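Local coordinates for protein Ulp1-like SUMO protease (Chaetomium thermophilum, PDB 6DG4) that probably removes SUMO from modified proteins as a cysteine protease of the peptidase C48 family, this chain being its C-terminal catalytic domain, at residues A[155-161]-A[190-196]; A[3-7]-A[216-222]; A[118-123]-A[176-180]; A[148-153]-A[185-191]; A[42-48]-A[61-65]. Numbering follows the deposited sequence.

Contact 1: A[155-161]-A[190-196]. With SO4 (sulfate ion), chain C.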
# COMPACT_ATOMS: atom_id res chain seq x y z
N SER A 155 -2.17 -8.14 9.38
CA SER A 155 -3.52 -8.68 9.44
C SER A 155 -3.61 -9.94 10.29
O SER A 155 -4.68 -10.23 10.83
CB SER A 155 -4.05 -8.93 8.02
OG SER A 155 -3.14 -9.67 7.22
N MET A 156 -2.51 -10.69 10.43
CA MET A 156 -2.57 -11.88 11.27
C MET A 156 -2.77 -11.54 12.74
O MET A 156 -3.19 -12.42 13.51
CB MET A 156 -1.31 -12.73 11.07
CG MET A 156 -1.35 -13.42 9.74
SD MET A 156 0.12 -14.39 9.38
CE MET A 156 0.08 -15.58 10.72
N ALA A 157 -2.52 -10.30 13.14
CA ALA A 157 -2.70 -9.85 14.52
C ALA A 157 -3.80 -8.80 14.62
O ALA A 157 -3.78 -7.95 15.51
CB ALA A 157 -1.39 -9.32 15.08
N ALA A 158 -4.78 -8.86 13.71
CA ALA A 158 -5.87 -7.88 13.69
C ALA A 158 -5.32 -6.46 13.72
O ALA A 158 -5.83 -5.58 14.42
CB ALA A 158 -6.87 -8.14 14.82
N GLY A 159 -4.24 -6.24 12.96
CA GLY A 159 -3.62 -4.95 12.82
C GLY A 159 -2.37 -4.74 13.66
O GLY A 159 -1.48 -3.99 13.24
N ARG A 160 -2.29 -5.37 14.83
CA ARG A 160 -1.16 -5.14 15.73
C ARG A 160 0.15 -5.49 15.04
O ARG A 160 0.22 -6.41 14.23
CB ARG A 160 -1.33 -5.98 17.00
CG ARG A 160 -0.16 -5.87 17.96
CD ARG A 160 -0.36 -6.67 19.25
NE ARG A 160 -0.55 -8.10 19.03
CZ ARG A 160 0.36 -8.93 18.54
NH1 ARG A 160 1.56 -8.48 18.16
NH2 ARG A 160 0.08 -10.22 18.40
N GLY A 161 1.20 -4.74 15.39
CA GLY A 161 2.48 -4.85 14.73
C GLY A 161 3.60 -5.47 15.57
O GLY A 161 3.50 -5.64 16.78
N ASP A 190 -0.14 1.28 17.22
CA ASP A 190 -0.87 0.18 16.61
C ASP A 190 -2.26 0.64 16.21
O ASP A 190 -2.90 1.42 16.92
CB ASP A 190 -1.01 -1.00 17.59
CG ASP A 190 0.26 -1.81 17.73
OD1 ASP A 190 0.97 -2.05 16.73
OD2 ASP A 190 0.53 -2.25 18.86
N PHE A 191 -2.71 0.17 15.05
CA PHE A 191 -4.06 0.38 14.58
C PHE A 191 -4.78 -0.97 14.51
O PHE A 191 -4.21 -1.95 14.04
CB PHE A 191 -4.08 1.01 13.19
CG PHE A 191 -3.57 2.41 13.16
CD1 PHE A 191 -4.38 3.46 13.54
CD2 PHE A 191 -2.27 2.69 12.76
CE1 PHE A 191 -3.92 4.76 13.53
CE2 PHE A 191 -1.80 3.99 12.75
CZ PHE A 191 -2.62 5.02 13.14
N GLN A 192 -6.01 -1.00 14.99
CA GLN A 192 -6.84 -2.18 14.77
C GLN A 192 -7.17 -2.28 13.29
O GLN A 192 -7.40 -1.27 12.61
CB GLN A 192 -8.14 -2.07 15.56
CG GLN A 192 -9.02 -3.31 15.47
CD GLN A 192 -10.46 -3.10 15.96
OE1 GLN A 192 -10.77 -2.16 16.72
NE2 GLN A 192 -11.36 -3.99 15.53
N ALA A 193 -7.19 -3.50 12.78
CA ALA A 193 -7.54 -3.73 11.39
C ALA A 193 -8.18 -5.10 11.29
O ALA A 193 -8.07 -5.92 12.21
CB ALA A 193 -6.30 -3.64 10.48
N PRO A 194 -8.90 -5.37 10.20
CA PRO A 194 -9.57 -6.67 10.08
C PRO A 194 -8.59 -7.83 10.19
O PRO A 194 -7.45 -7.75 9.74
CB PRO A 194 -10.20 -6.60 8.68
CG PRO A 194 -10.50 -5.14 8.51
CD PRO A 194 -9.30 -4.45 9.12
N ARG A 195 -9.05 -8.90 10.81
CA ARG A 195 -8.22 -10.05 11.11
C ARG A 195 -8.15 -11.01 9.93
O ARG A 195 -9.16 -11.32 9.30
CB ARG A 195 -8.76 -10.80 12.33
CG ARG A 195 -7.92 -12.00 12.73
CD ARG A 195 -8.47 -12.66 13.99
NE ARG A 195 -8.30 -11.81 15.17
CZ ARG A 195 -7.16 -11.70 15.85
NH1 ARG A 195 -6.08 -12.36 15.46
NH2 ARG A 195 -7.11 -10.91 16.92
N GLN A 196 -6.94 -11.51 9.69
CA GLN A 196 -6.69 -12.53 8.69
C GLN A 196 -6.79 -13.92 9.29
O GLN A 196 -6.21 -14.20 10.34
CB GLN A 196 -5.28 -12.34 8.12
CG GLN A 196 -4.82 -13.47 7.23
CD GLN A 196 -3.38 -13.29 6.79
OE1 GLN A 196 -2.96 -12.18 6.46
NE2 GLN A 196 -2.61 -14.37 6.81
S SO4 C . -3.45 -11.93 18.14
O1 SO4 C . -3.63 -12.48 16.80
O2 SO4 C . -4.39 -12.56 19.06
O3 SO4 C . -2.09 -12.18 18.59
O4 SO4 C . -3.70 -10.49 18.11
O HOH W 1 -5.41 -14.10 12.91
O HOH W 2 -0.85 -1.46 13.63
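The loops after strands 149-153 and 187-188 run together here, joined by backbone and side-chain hydrogen bonds alike. Ser155 O accepts from Gln196 N at 2.8 Å and also from Ala158 N, 3.2 Å away within its own segment, while Ser155 OG donates to Gln196 OE1 at 2.6 Å. Further along, Ala193 N donates to Ala158 O at 3.0 Å. Residues 157-160 form a type I' turn, closed by Arg160 N to Ala157 O at 3.1 Å; a CB on Gly159 would collide with Phe191 O and Ala193 N. Water 2 links Gly159 O (2.6 Å) to Phe191 N (2.9 Å). Gly161 N is satisfied by Asp190 OD1 at 3.0 Å, which also salt-bridges Lys166. Water 1 donates to Met156 O at 2.8 Å and Gln196 O at 2.7 Å and accepts from Arg195 NH1 at 3.2 Å. Arg195 NH1 also reaches sulfate O1 at 2.8 Å and Arg160 NH2 sulfate O3 at 2.9 Å, so an ion probably from the crystallisation liquor spans two arginines. Gln196 packs on His137 and Cys202, consistent with the active-site glutamine of a C48 protease; its Ser155 bond favours the amide orientation with OE1 toward the serine.

Contact 2: A[3-7]-A[216-222]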
# COMPACT_ATOMS: atom_id res chain seq x y z
N GLY A 3 -6.38 9.94 13.83
CA GLY A 3 -6.69 10.63 12.60
C GLY A 3 -7.54 9.85 11.62
O GLY A 3 -7.71 10.30 10.48
N LEU A 4 -8.10 8.71 12.02
CA LEU A 4 -8.83 7.85 11.09
C LEU A 4 -10.33 8.00 11.28
O LEU A 4 -10.84 8.01 12.41
CB LEU A 4 -8.40 6.39 11.24
CG LEU A 4 -6.91 6.11 11.03
CD1 LEU A 4 -6.63 4.62 11.02
CD2 LEU A 4 -6.40 6.73 9.74
N ARG A 5 -11.04 8.10 10.17
CA ARG A 5 -12.47 8.35 10.14
C ARG A 5 -13.22 7.16 9.57
O ARG A 5 -12.64 6.31 8.88
CB ARG A 5 -12.75 9.56 9.24
CG ARG A 5 -11.87 10.76 9.50
CD ARG A 5 -12.25 11.92 8.59
NE ARG A 5 -13.56 12.46 8.92
CZ ARG A 5 -13.79 13.32 9.90
NH1 ARG A 5 -12.79 13.75 10.66
NH2 ARG A 5 -15.02 13.76 10.13
N PRO A 6 -14.52 7.05 9.83
CA PRO A 6 -15.29 6.01 9.18
C PRO A 6 -15.35 6.26 7.68
O PRO A 6 -15.34 7.41 7.22
CB PRO A 6 -16.70 6.16 9.81
CG PRO A 6 -16.52 7.03 10.99
CD PRO A 6 -15.34 7.90 10.71
N PRO A 7 -15.40 5.21 6.87
CA PRO A 7 -15.55 5.40 5.43
C PRO A 7 -16.88 6.07 5.11
O PRO A 7 -17.91 5.75 5.71
CB PRO A 7 -15.50 3.98 4.88
CG PRO A 7 -15.96 3.13 6.00
CD PRO A 7 -15.40 3.78 7.24
N GLY A 216 -6.88 8.21 5.33
CA GLY A 216 -7.36 8.58 6.65
C GLY A 216 -8.61 7.86 7.09
O GLY A 216 -9.35 8.39 7.92
N VAL A 217 -8.87 6.66 6.56
CA VAL A 217 -10.04 5.86 6.87
C VAL A 217 -9.65 4.76 7.84
O VAL A 217 -8.60 4.13 7.69
CB VAL A 217 -10.64 5.27 5.58
CG1 VAL A 217 -11.70 4.24 5.89
CG2 VAL A 217 -11.22 6.38 4.71
N ASP A 218 -10.50 4.50 8.83
CA ASP A 218 -10.26 3.46 9.82
C ASP A 218 -10.51 2.08 9.23
O ASP A 218 -11.67 1.72 8.95
CB ASP A 218 -11.18 3.68 11.03
CG ASP A 218 -10.87 2.75 12.18
OD1 ASP A 218 -10.22 1.71 11.96
OD2 ASP A 218 -11.30 3.06 13.32
N PRO A 219 -9.47 1.26 9.02
CA PRO A 219 -9.71 -0.04 8.37
C PRO A 219 -10.60 -0.98 9.17
O PRO A 219 -11.35 -1.76 8.57
CB PRO A 219 -8.29 -0.61 8.19
CG PRO A 219 -7.48 0.05 9.25
CD PRO A 219 -8.06 1.45 9.37
N ALA A 220 -10.56 -0.90 10.51
CA ALA A 220 -11.39 -1.76 11.34
C ALA A 220 -12.87 -1.47 11.17
O ALA A 220 -13.70 -2.36 11.42
CB ALA A 220 -11.01 -1.59 12.81
N GLN A 221 -13.22 -0.27 10.74
CA GLN A 221 -14.61 0.11 10.50
C GLN A 221 -15.03 -0.10 9.05
O GLN A 221 -16.21 0.11 8.74
CB GLN A 221 -14.80 1.59 10.88
CG GLN A 221 -14.56 1.86 12.35
CD GLN A 221 -14.63 3.33 12.73
OE1 GLN A 221 -14.57 4.21 11.87
NE2 GLN A 221 -14.75 3.61 14.02
N ALA A 222 -14.12 -0.54 8.17
CA ALA A 222 -14.33 -0.38 6.74
C ALA A 222 -14.52 -1.66 5.94
O ALA A 222 -15.14 -1.59 4.87
CB ALA A 222 -13.16 0.40 6.12
O HOH W 3 -13.36 6.46 12.98
O HOH W 4 -10.79 5.85 13.99
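Leu4 adopts the m,t rotamer, which lays CD1 against Pro219 with 3.8 Å from Leu4 CD1 to Pro219 CD; Phe191 packs on the same leucine. This side chain starts a contact between the N-terminal segment and the turn after helix 202-215, a helix followed by Gly216 in a Schellman motif. With phi of 78°, Gly216 takes a conformation in which a CB would be jammed against the preceding carbonyl. A single beta bridge pairs Arg5 with Val217: Arg5 N donates to Gly216 O at 2.8 Å, and Asp218 N donates to Arg5 O at 2.8 Å. The arginine chain itself begins in m and leads away from the other segment. Val217, in the t rotamer, meets Pro7 CB through CG1 at 3.9 Å; Pro7 CG, in a C-gamma endo ring, rests 3.9 Å from Ala222 CB. Asp218, also t, directs OD2 to water 4 (2.9 Å), which lies 2.7 Å from Leu4 O. Gln221 in m,t brings OE1 to 3.3 Å from Pro6 CA and to 2.8 Å from water 3, itself 3.0 Å from Leu4 O. Because Pro6 and Pro7 have no amide hydrogen, pairing cannot continue from them as donors, and beyond the bridge the attachment passes to proline packing on Val217 and Ala222, while waters 3 and 4 link Leu4 O to the Gln221 and Asp218 side chains.

Contact 3: A[118-123]-A[176-180]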
# COMPACT_ATOMS: atom_id res chain seq x y z
N ARG A 118 13.47 12.66 1.64
CA ARG A 118 14.71 13.36 1.96
C ARG A 118 14.54 14.12 3.26
O ARG A 118 13.42 14.40 3.70
CB ARG A 118 15.09 14.33 0.83
CG ARG A 118 15.46 13.64 -0.47
CD ARG A 118 15.68 14.65 -1.58
NE ARG A 118 16.18 14.03 -2.81
CZ ARG A 118 15.41 13.50 -3.76
NH1 ARG A 118 14.09 13.49 -3.64
NH2 ARG A 118 15.98 12.97 -4.84
N LYS A 119 15.66 14.45 3.89
CA LYS A 119 15.60 15.19 5.15
C LYS A 119 14.77 16.46 5.01
O LYS A 119 13.95 16.78 5.87
CB LYS A 119 17.02 15.52 5.62
CG LYS A 119 17.09 16.26 6.96
CD LYS A 119 18.54 16.51 7.35
CE LYS A 119 18.63 17.25 8.67
NZ LYS A 119 20.05 17.51 9.05
N ALA A 120 14.97 17.21 3.92
CA ALA A 120 14.34 18.52 3.80
C ALA A 120 12.82 18.45 3.75
O ALA A 120 12.15 19.36 4.25
CB ALA A 120 14.86 19.25 2.56
N ASN A 121 12.25 17.40 3.15
CA ASN A 121 10.81 17.32 3.00
C ASN A 121 10.16 16.25 3.87
O ASN A 121 8.94 16.09 3.82
CB ASN A 121 10.42 17.09 1.53
CG ASN A 121 10.75 15.68 1.06
OD1 ASN A 121 11.90 15.25 1.14
ND2 ASN A 121 9.74 14.96 0.57
N PHE A 122 10.95 15.54 4.69
CA PHE A 122 10.43 14.38 5.41
C PHE A 122 9.18 14.72 6.22
O PHE A 122 8.16 14.03 6.11
CB PHE A 122 11.52 13.81 6.32
CG PHE A 122 11.14 12.51 6.96
CD1 PHE A 122 11.26 11.33 6.26
CD2 PHE A 122 10.65 12.48 8.25
CE1 PHE A 122 10.90 10.13 6.84
CE2 PHE A 122 10.29 11.28 8.84
CZ PHE A 122 10.42 10.10 8.12
N LEU A 123 9.24 15.76 7.05
CA LEU A 123 8.10 16.10 7.89
C LEU A 123 6.92 16.66 7.10
O LEU A 123 5.82 16.74 7.65
CB LEU A 123 8.53 17.09 8.99
CG LEU A 123 9.57 16.56 9.97
CD1 LEU A 123 9.92 17.64 10.98
CD2 LEU A 123 9.07 15.32 10.68
N VAL A 176 17.18 9.42 8.63
CA VAL A 176 16.82 10.47 7.69
C VAL A 176 16.87 11.84 8.35
O VAL A 176 17.39 12.81 7.78
CB VAL A 176 15.44 10.19 7.07
CG1 VAL A 176 15.01 11.36 6.20
CG2 VAL A 176 15.46 8.91 6.25
N LEU A 177 16.31 11.96 9.56
CA LEU A 177 16.12 13.27 10.17
C LEU A 177 17.37 13.83 10.84
O LEU A 177 17.46 15.05 11.01
CB LEU A 177 14.97 13.24 11.18
CG LEU A 177 13.58 13.31 10.56
CD1 LEU A 177 12.51 13.15 11.63
CD2 LEU A 177 13.38 14.62 9.81
N GLU A 178 18.32 12.98 11.23
CA GLU A 178 19.61 13.44 11.78
C GLU A 178 19.35 14.34 12.99
O GLU A 178 18.66 13.91 13.93
CB GLU A 178 20.45 14.08 10.67
CG GLU A 178 20.71 13.18 9.50
CD GLU A 178 21.56 13.85 8.43
OE1 GLU A 178 21.67 15.09 8.42
OE2 GLU A 178 22.12 13.12 7.60
N ASP A 179 19.89 15.56 13.02
CA ASP A 179 19.72 16.45 14.16
C ASP A 179 18.30 16.96 14.32
O ASP A 179 18.01 17.64 15.31
CB ASP A 179 20.71 17.63 14.09
CG ASP A 179 20.54 18.49 12.84
OD1 ASP A 179 19.80 18.10 11.92
OD2 ASP A 179 21.18 19.56 12.77
N GLN A 180 17.40 16.66 13.38
CA GLN A 180 15.99 17.00 13.52
C GLN A 180 15.17 15.89 14.17
O GLN A 180 13.96 16.04 14.33
CB GLN A 180 15.41 17.37 12.15
CG GLN A 180 16.18 18.46 11.41
CD GLN A 180 16.27 19.75 12.20
OE1 GLN A 180 15.25 20.30 12.63
NE2 GLN A 180 17.49 20.25 12.38
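A salt-bridge network over a small apolar cluster joins the loop leading into strand 127-134 to the C-terminal end of helix 163-177, well out from the centre of the chain. Lys119 supplies the positive charge. All four of its chi angles are t, so the extended chain runs along the end of the helix, with CB 3.5 Å from Val176 O and CE 3.4 Å from Leu177 O. It finishes between two acids: Lys119 NZ lies 3.0 Å from Glu178 OE1 and 2.9 Å from Asp179 OD1, and both pairs are hydrogen-bonded salt bridges. Glu178 leaves the helix with a positive phi of 56°, and the chain then turns so that Gln180 N donates to Leu177 O at 2.9 Å. Gln180 NE2 adds a bond to Asp179 OD1 at 3.2 Å. Beneath the charges, Phe122 fits beside the last helical residues, its CD1 3.8 Å from Val176 CG1 and its CD2 3.8 Å from Leu177 CD2, and Leu123 CD2 approaches Leu177 CD1 at 4.2 Å. Trp186 packs on both Phe122 and Leu177. One lysine thus bridges two carboxylates beside the helix carbonyls, while the buried face of the contact relies on hydrocarbon packing.

Contact 4: A[148-153]-A[185-191]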
# COMPACT_ATOMS: atom_id res chain seq x y z
N ARG A 148 4.38 12.14 13.65
CA ARG A 148 5.54 11.59 14.35
C ARG A 148 5.25 10.17 14.83
O ARG A 148 5.56 9.81 15.97
CB ARG A 148 6.01 12.49 15.49
CG ARG A 148 6.15 13.97 15.16
CD ARG A 148 7.26 14.30 14.17
NE ARG A 148 7.51 15.74 14.18
CZ ARG A 148 6.85 16.63 13.45
NH1 ARG A 148 5.91 16.25 12.60
NH2 ARG A 148 7.12 17.92 13.58
N THR A 149 4.66 9.35 13.96
CA THR A 149 4.38 7.97 14.32
C THR A 149 4.93 7.00 13.29
O THR A 149 5.07 7.31 12.10
CB THR A 149 2.88 7.69 14.51
OG1 THR A 149 2.17 7.88 13.28
CG2 THR A 149 2.31 8.59 15.59
N VAL A 150 5.23 5.80 13.78
CA VAL A 150 5.48 4.64 12.93
C VAL A 150 4.48 3.56 13.32
O VAL A 150 4.09 3.45 14.49
CB VAL A 150 6.92 4.11 13.03
CG1 VAL A 150 7.93 5.23 12.74
CG2 VAL A 150 7.18 3.48 14.40
N SER A 151 4.10 2.74 12.34
CA SER A 151 3.15 1.68 12.57
C SER A 151 3.49 0.48 11.69
O SER A 151 4.06 0.63 10.61
CB SER A 151 1.71 2.10 12.25
OG SER A 151 1.32 3.25 12.99
N HIS A 152 3.10 -0.69 12.17
CA HIS A 152 3.20 -1.92 11.40
C HIS A 152 1.85 -2.61 11.49
O HIS A 152 1.42 -2.98 12.58
CB HIS A 152 4.31 -2.81 11.97
CG HIS A 152 4.47 -4.11 11.25
ND1 HIS A 152 4.65 -5.31 11.90
CD2 HIS A 152 4.46 -4.40 9.92
CE1 HIS A 152 4.77 -6.28 11.02
NE2 HIS A 152 4.65 -5.76 9.81
N LEU A 153 1.18 -2.77 10.34
CA LEU A 153 -0.15 -3.36 10.29
C LEU A 153 -0.01 -4.78 9.76
O LEU A 153 0.30 -4.99 8.58
CB LEU A 153 -1.10 -2.55 9.41
CG LEU A 153 -1.61 -1.25 10.03
CD1 LEU A 153 -0.56 -0.16 9.98
CD2 LEU A 153 -2.89 -0.79 9.35
N GLU A 185 9.43 12.49 21.03
CA GLU A 185 8.22 12.97 20.38
C GLU A 185 7.73 12.03 19.29
O GLU A 185 6.63 12.25 18.77
CB GLU A 185 8.42 14.41 19.87
CG GLU A 185 8.39 15.43 21.03
CD GLU A 185 8.75 16.86 20.65
OE1 GLU A 185 8.15 17.44 19.73
OE2 GLU A 185 9.64 17.42 21.34
N TRP A 186 8.49 10.99 18.97
CA TRP A 186 8.06 9.93 18.07
C TRP A 186 7.52 8.76 18.87
O TRP A 186 7.94 8.51 20.01
CB TRP A 186 9.23 9.46 17.20
CG TRP A 186 9.50 10.38 16.05
CD1 TRP A 186 10.21 11.54 16.07
CD2 TRP A 186 9.01 10.23 14.71
NE1 TRP A 186 10.21 12.12 14.83
CE2 TRP A 186 9.47 11.34 13.98
CE3 TRP A 186 8.24 9.26 14.06
CZ2 TRP A 186 9.18 11.50 12.62
CZ3 TRP A 186 7.96 9.43 12.73
CH2 TRP A 186 8.42 10.54 12.02
N GLN A 187 6.57 8.03 18.28
CA GLN A 187 6.08 6.82 18.92
C GLN A 187 5.61 5.83 17.88
O GLN A 187 5.25 6.18 16.75
CB GLN A 187 4.94 7.09 19.90
CG GLN A 187 3.73 7.71 19.30
CD GLN A 187 2.78 8.23 20.36
OE1 GLN A 187 2.11 7.46 21.04
NE2 GLN A 187 2.75 9.55 20.52
N ALA A 188 5.62 4.57 18.28
CA ALA A 188 5.01 3.50 17.51
C ALA A 188 3.56 3.39 17.95
O ALA A 188 3.26 3.38 19.15
CB ALA A 188 5.75 2.19 17.76
N VAL A 189 2.65 3.34 16.98
CA VAL A 189 1.22 3.29 17.24
C VAL A 189 0.65 2.08 16.51
O VAL A 189 0.92 1.89 15.32
CB VAL A 189 0.51 4.57 16.76
CG1 VAL A 189 -1.01 4.41 16.84
CG2 VAL A 189 0.98 5.77 17.58
N ASP A 190 -0.14 1.28 17.22
CA ASP A 190 -0.87 0.18 16.61
C ASP A 190 -2.26 0.64 16.21
O ASP A 190 -2.90 1.42 16.92
CB ASP A 190 -1.01 -1.00 17.59
CG ASP A 190 0.26 -1.81 17.73
OD1 ASP A 190 0.97 -2.05 16.73
OD2 ASP A 190 0.53 -2.25 18.86
N PHE A 191 -2.71 0.17 15.05
CA PHE A 191 -4.06 0.38 14.58
C PHE A 191 -4.78 -0.97 14.51
O PHE A 191 -4.21 -1.95 14.04
CB PHE A 191 -4.08 1.01 13.19
CG PHE A 191 -3.57 2.41 13.16
CD1 PHE A 191 -4.38 3.46 13.54
CD2 PHE A 191 -2.27 2.69 12.76
CE1 PHE A 191 -3.92 4.76 13.53
CE2 PHE A 191 -1.80 3.99 12.75
CZ PHE A 191 -2.62 5.02 13.14
O HOH W 5 4.04 11.02 18.24
O HOH W 6 2.12 -0.54 14.80
O HOH W 2 -0.85 -1.46 13.63
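Trp186 lays one face of its indole over the backbone of Arg148, a CH-pi contact with Arg148 CA 3.5 Å from the centroid of the six-membered ring. It stands at the start of the parallel strand pair of a beta-alpha-beta unit, in which helix 163-177 connects strand 149-153 to edge strand 187-188; Trp186 also packs on Val173 and Leu177 of that helix. Three backbone bonds define the pairing: Gln187 N to Arg148 O at 3.1 Å, Val150 N to Gln187 O at 3.0 Å and Val189 N to Val150 O at 2.9 Å. Arg148, at positive phi, forms with Thr149 a G1 beta bulge opposite Arg144. Further on the two chains diverge: Ser151 CA lies 5.3 Å from Val189 CA, Leu153 CA 6.9 Å from Phe191 CA. Water 6 accepts from His152 N and meets Val189 O, both at 2.8 Å. In this gap Ser151 OG donates to Val189 O at 2.7 Å and sits at the edge of the Phe191 ring, 3.2 Å from Phe191 CE2.

Contact 5: A[42-48]-A[61-65]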
# COMPACT_ATOMS: atom_id res chain seq x y z
N GLN A 42 6.25 -1.56 -14.65
CA GLN A 42 6.14 -3.00 -14.76
C GLN A 42 4.97 -3.36 -15.64
O GLN A 42 3.82 -3.03 -15.30
CB GLN A 42 5.92 -3.57 -13.37
CG GLN A 42 5.76 -5.05 -13.34
CD GLN A 42 6.94 -5.76 -13.95
OE1 GLN A 42 8.09 -5.59 -13.50
NE2 GLN A 42 6.69 -6.56 -14.98
N PRO A 43 5.18 -4.05 -16.76
CA PRO A 43 4.04 -4.57 -17.53
C PRO A 43 3.31 -5.66 -16.75
O PRO A 43 3.93 -6.44 -16.03
CB PRO A 43 4.69 -5.14 -18.80
CG PRO A 43 6.03 -4.58 -18.85
CD PRO A 43 6.46 -4.29 -17.45
N LEU A 44 1.99 -5.69 -16.91
CA LEU A 44 1.16 -6.75 -16.38
C LEU A 44 0.52 -7.52 -17.53
O LEU A 44 0.06 -6.92 -18.51
CB LEU A 44 0.05 -6.21 -15.49
CG LEU A 44 0.49 -5.33 -14.31
CD1 LEU A 44 -0.73 -4.86 -13.54
CD2 LEU A 44 1.45 -6.09 -13.39
N VAL A 45 0.50 -8.84 -17.41
CA VAL A 45 -0.01 -9.72 -18.44
C VAL A 45 -1.01 -10.67 -17.80
O VAL A 45 -1.26 -10.63 -16.59
CB VAL A 45 1.11 -10.50 -19.16
CG1 VAL A 45 2.02 -9.55 -19.91
CG2 VAL A 45 1.92 -11.33 -18.16
N ARG A 46 -1.59 -11.54 -18.63
CA ARG A 46 -2.62 -12.46 -18.17
C ARG A 46 -2.21 -13.15 -16.87
O ARG A 46 -3.01 -13.26 -15.94
CB ARG A 46 -2.90 -13.49 -19.26
CG ARG A 46 -3.79 -14.64 -18.82
CD ARG A 46 -4.07 -15.59 -19.96
NE ARG A 46 -4.85 -16.74 -19.53
CZ ARG A 46 -5.73 -17.39 -20.29
NH1 ARG A 46 -5.95 -17.00 -21.54
NH2 ARG A 46 -6.39 -18.42 -19.78
N ARG A 47 -0.98 -13.65 -16.81
CA ARG A 47 -0.56 -14.42 -15.64
C ARG A 47 -0.73 -13.63 -14.34
O ARG A 47 -1.13 -14.19 -13.31
CB ARG A 47 0.89 -14.84 -15.80
CG ARG A 47 1.41 -15.66 -14.67
CD ARG A 47 2.81 -16.09 -14.98
NE ARG A 47 3.37 -16.94 -13.94
CZ ARG A 47 3.91 -16.48 -12.82
NH1 ARG A 47 3.96 -15.18 -12.61
NH2 ARG A 47 4.41 -17.32 -11.93
N ASP A 48 -0.42 -12.33 -14.36
CA ASP A 48 -0.55 -11.54 -13.14
C ASP A 48 -1.99 -11.55 -12.62
O ASP A 48 -2.22 -11.62 -11.41
CB ASP A 48 -0.09 -10.11 -13.41
CG ASP A 48 1.37 -10.04 -13.78
OD1 ASP A 48 2.23 -10.25 -12.90
OD2 ASP A 48 1.67 -9.78 -14.96
N ASN A 61 1.40 -11.35 -6.21
CA ASN A 61 2.81 -11.15 -6.50
C ASN A 61 3.22 -9.69 -6.28
O ASN A 61 2.39 -8.81 -6.03
CB ASN A 61 3.18 -11.63 -7.91
CG ASN A 61 2.52 -10.84 -9.04
OD1 ASN A 61 1.82 -9.86 -8.82
ND2 ASN A 61 2.76 -11.28 -10.27
N ASP A 62 4.53 -9.46 -6.36
CA ASP A 62 5.07 -8.11 -6.18
C ASP A 62 4.48 -7.15 -7.19
O ASP A 62 4.15 -6.00 -6.86
CB ASP A 62 6.60 -8.11 -6.33
CG ASP A 62 7.31 -9.01 -5.32
OD1 ASP A 62 6.66 -9.57 -4.42
OD2 ASP A 62 8.54 -9.15 -5.45
N ASN A 63 4.36 -7.58 -8.45
CA ASN A 63 3.89 -6.69 -9.51
C ASN A 63 2.57 -6.05 -9.13
O ASN A 63 2.38 -4.84 -9.29
CB ASN A 63 3.68 -7.47 -10.81
CG ASN A 63 4.97 -7.89 -11.48
OD1 ASN A 63 6.05 -7.39 -11.16
ND2 ASN A 63 4.86 -8.80 -12.44
N VAL A 64 1.63 -6.87 -8.66
CA VAL A 64 0.29 -6.39 -8.33
C VAL A 64 0.33 -5.53 -7.07
O VAL A 64 -0.21 -4.42 -7.05
CB VAL A 64 -0.66 -7.60 -8.17
CG1 VAL A 64 -1.93 -7.20 -7.45
CG2 VAL A 64 -0.98 -8.20 -9.54
N ILE A 65 0.99 -6.02 -6.02
CA ILE A 65 0.99 -5.33 -4.73
C ILE A 65 1.65 -3.96 -4.85
O ILE A 65 1.08 -2.95 -4.43
CB ILE A 65 1.66 -6.20 -3.65
CG1 ILE A 65 0.80 -7.43 -3.36
CG2 ILE A 65 1.88 -5.38 -2.38
CD1 ILE A 65 1.50 -8.52 -2.59
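Asn61 occupies the N-cap of helix 62-80 and uses both ends of its amide: OD1 accepts from Val64 N at 3.0 Å, and Asn61 ND2 donates to Asp48 OD1 at 2.9 Å. Next in sequence, Asp62 is out of reach of residues 42-48 and packs on Trp138. Returning to the contact, Asn63 ND2 donates to the same Asp48 OD1 at 3.0 Å, its CB lies 3.7 Å from Leu44 CD2, and its OD1 sits 3.2 Å from Gln42 CG. Val64 contributes packing, with CG2 4.1 Å from Asp48 O, and joins Leu44 in touching Leu239 of helix 228-241. Ile65 N donates to Asn61 O at 3.1 Å, the first i to i+4 backbone bond of the helix. The second carboxylate oxygen of Asp48 is taken too, since Val45 N donates to Asp48 OD2 at 2.9 Å. Two helix starts are thus joined through Asp48: one half of a capping box at helix 46-50, bonded to the asparagine N-cap of helix 62-80.

How the contacts relate
Contacts 1 and 4 share Asp190, Phe191 and water 2, and together follow the same two chain paths: regular parallel pairing in contact 4 gives way to irregular loop bonding in contact 1. Phe191 also meets Leu4, so contact 2 fastens the N-terminus to the outside of this region, through a single beta bridge, proline packing and two waters. Contact 3 touches contact 4 through Trp186, adding the end of the connecting helix; its ionic bonds lie at the surface, whereas contact 4 is partly buried and built on parallel strand pairing. Contact 5 stands apart, its centre about 26 Å from that of contact 1, and relies on side-chain amides and a carboxylate at helix starts.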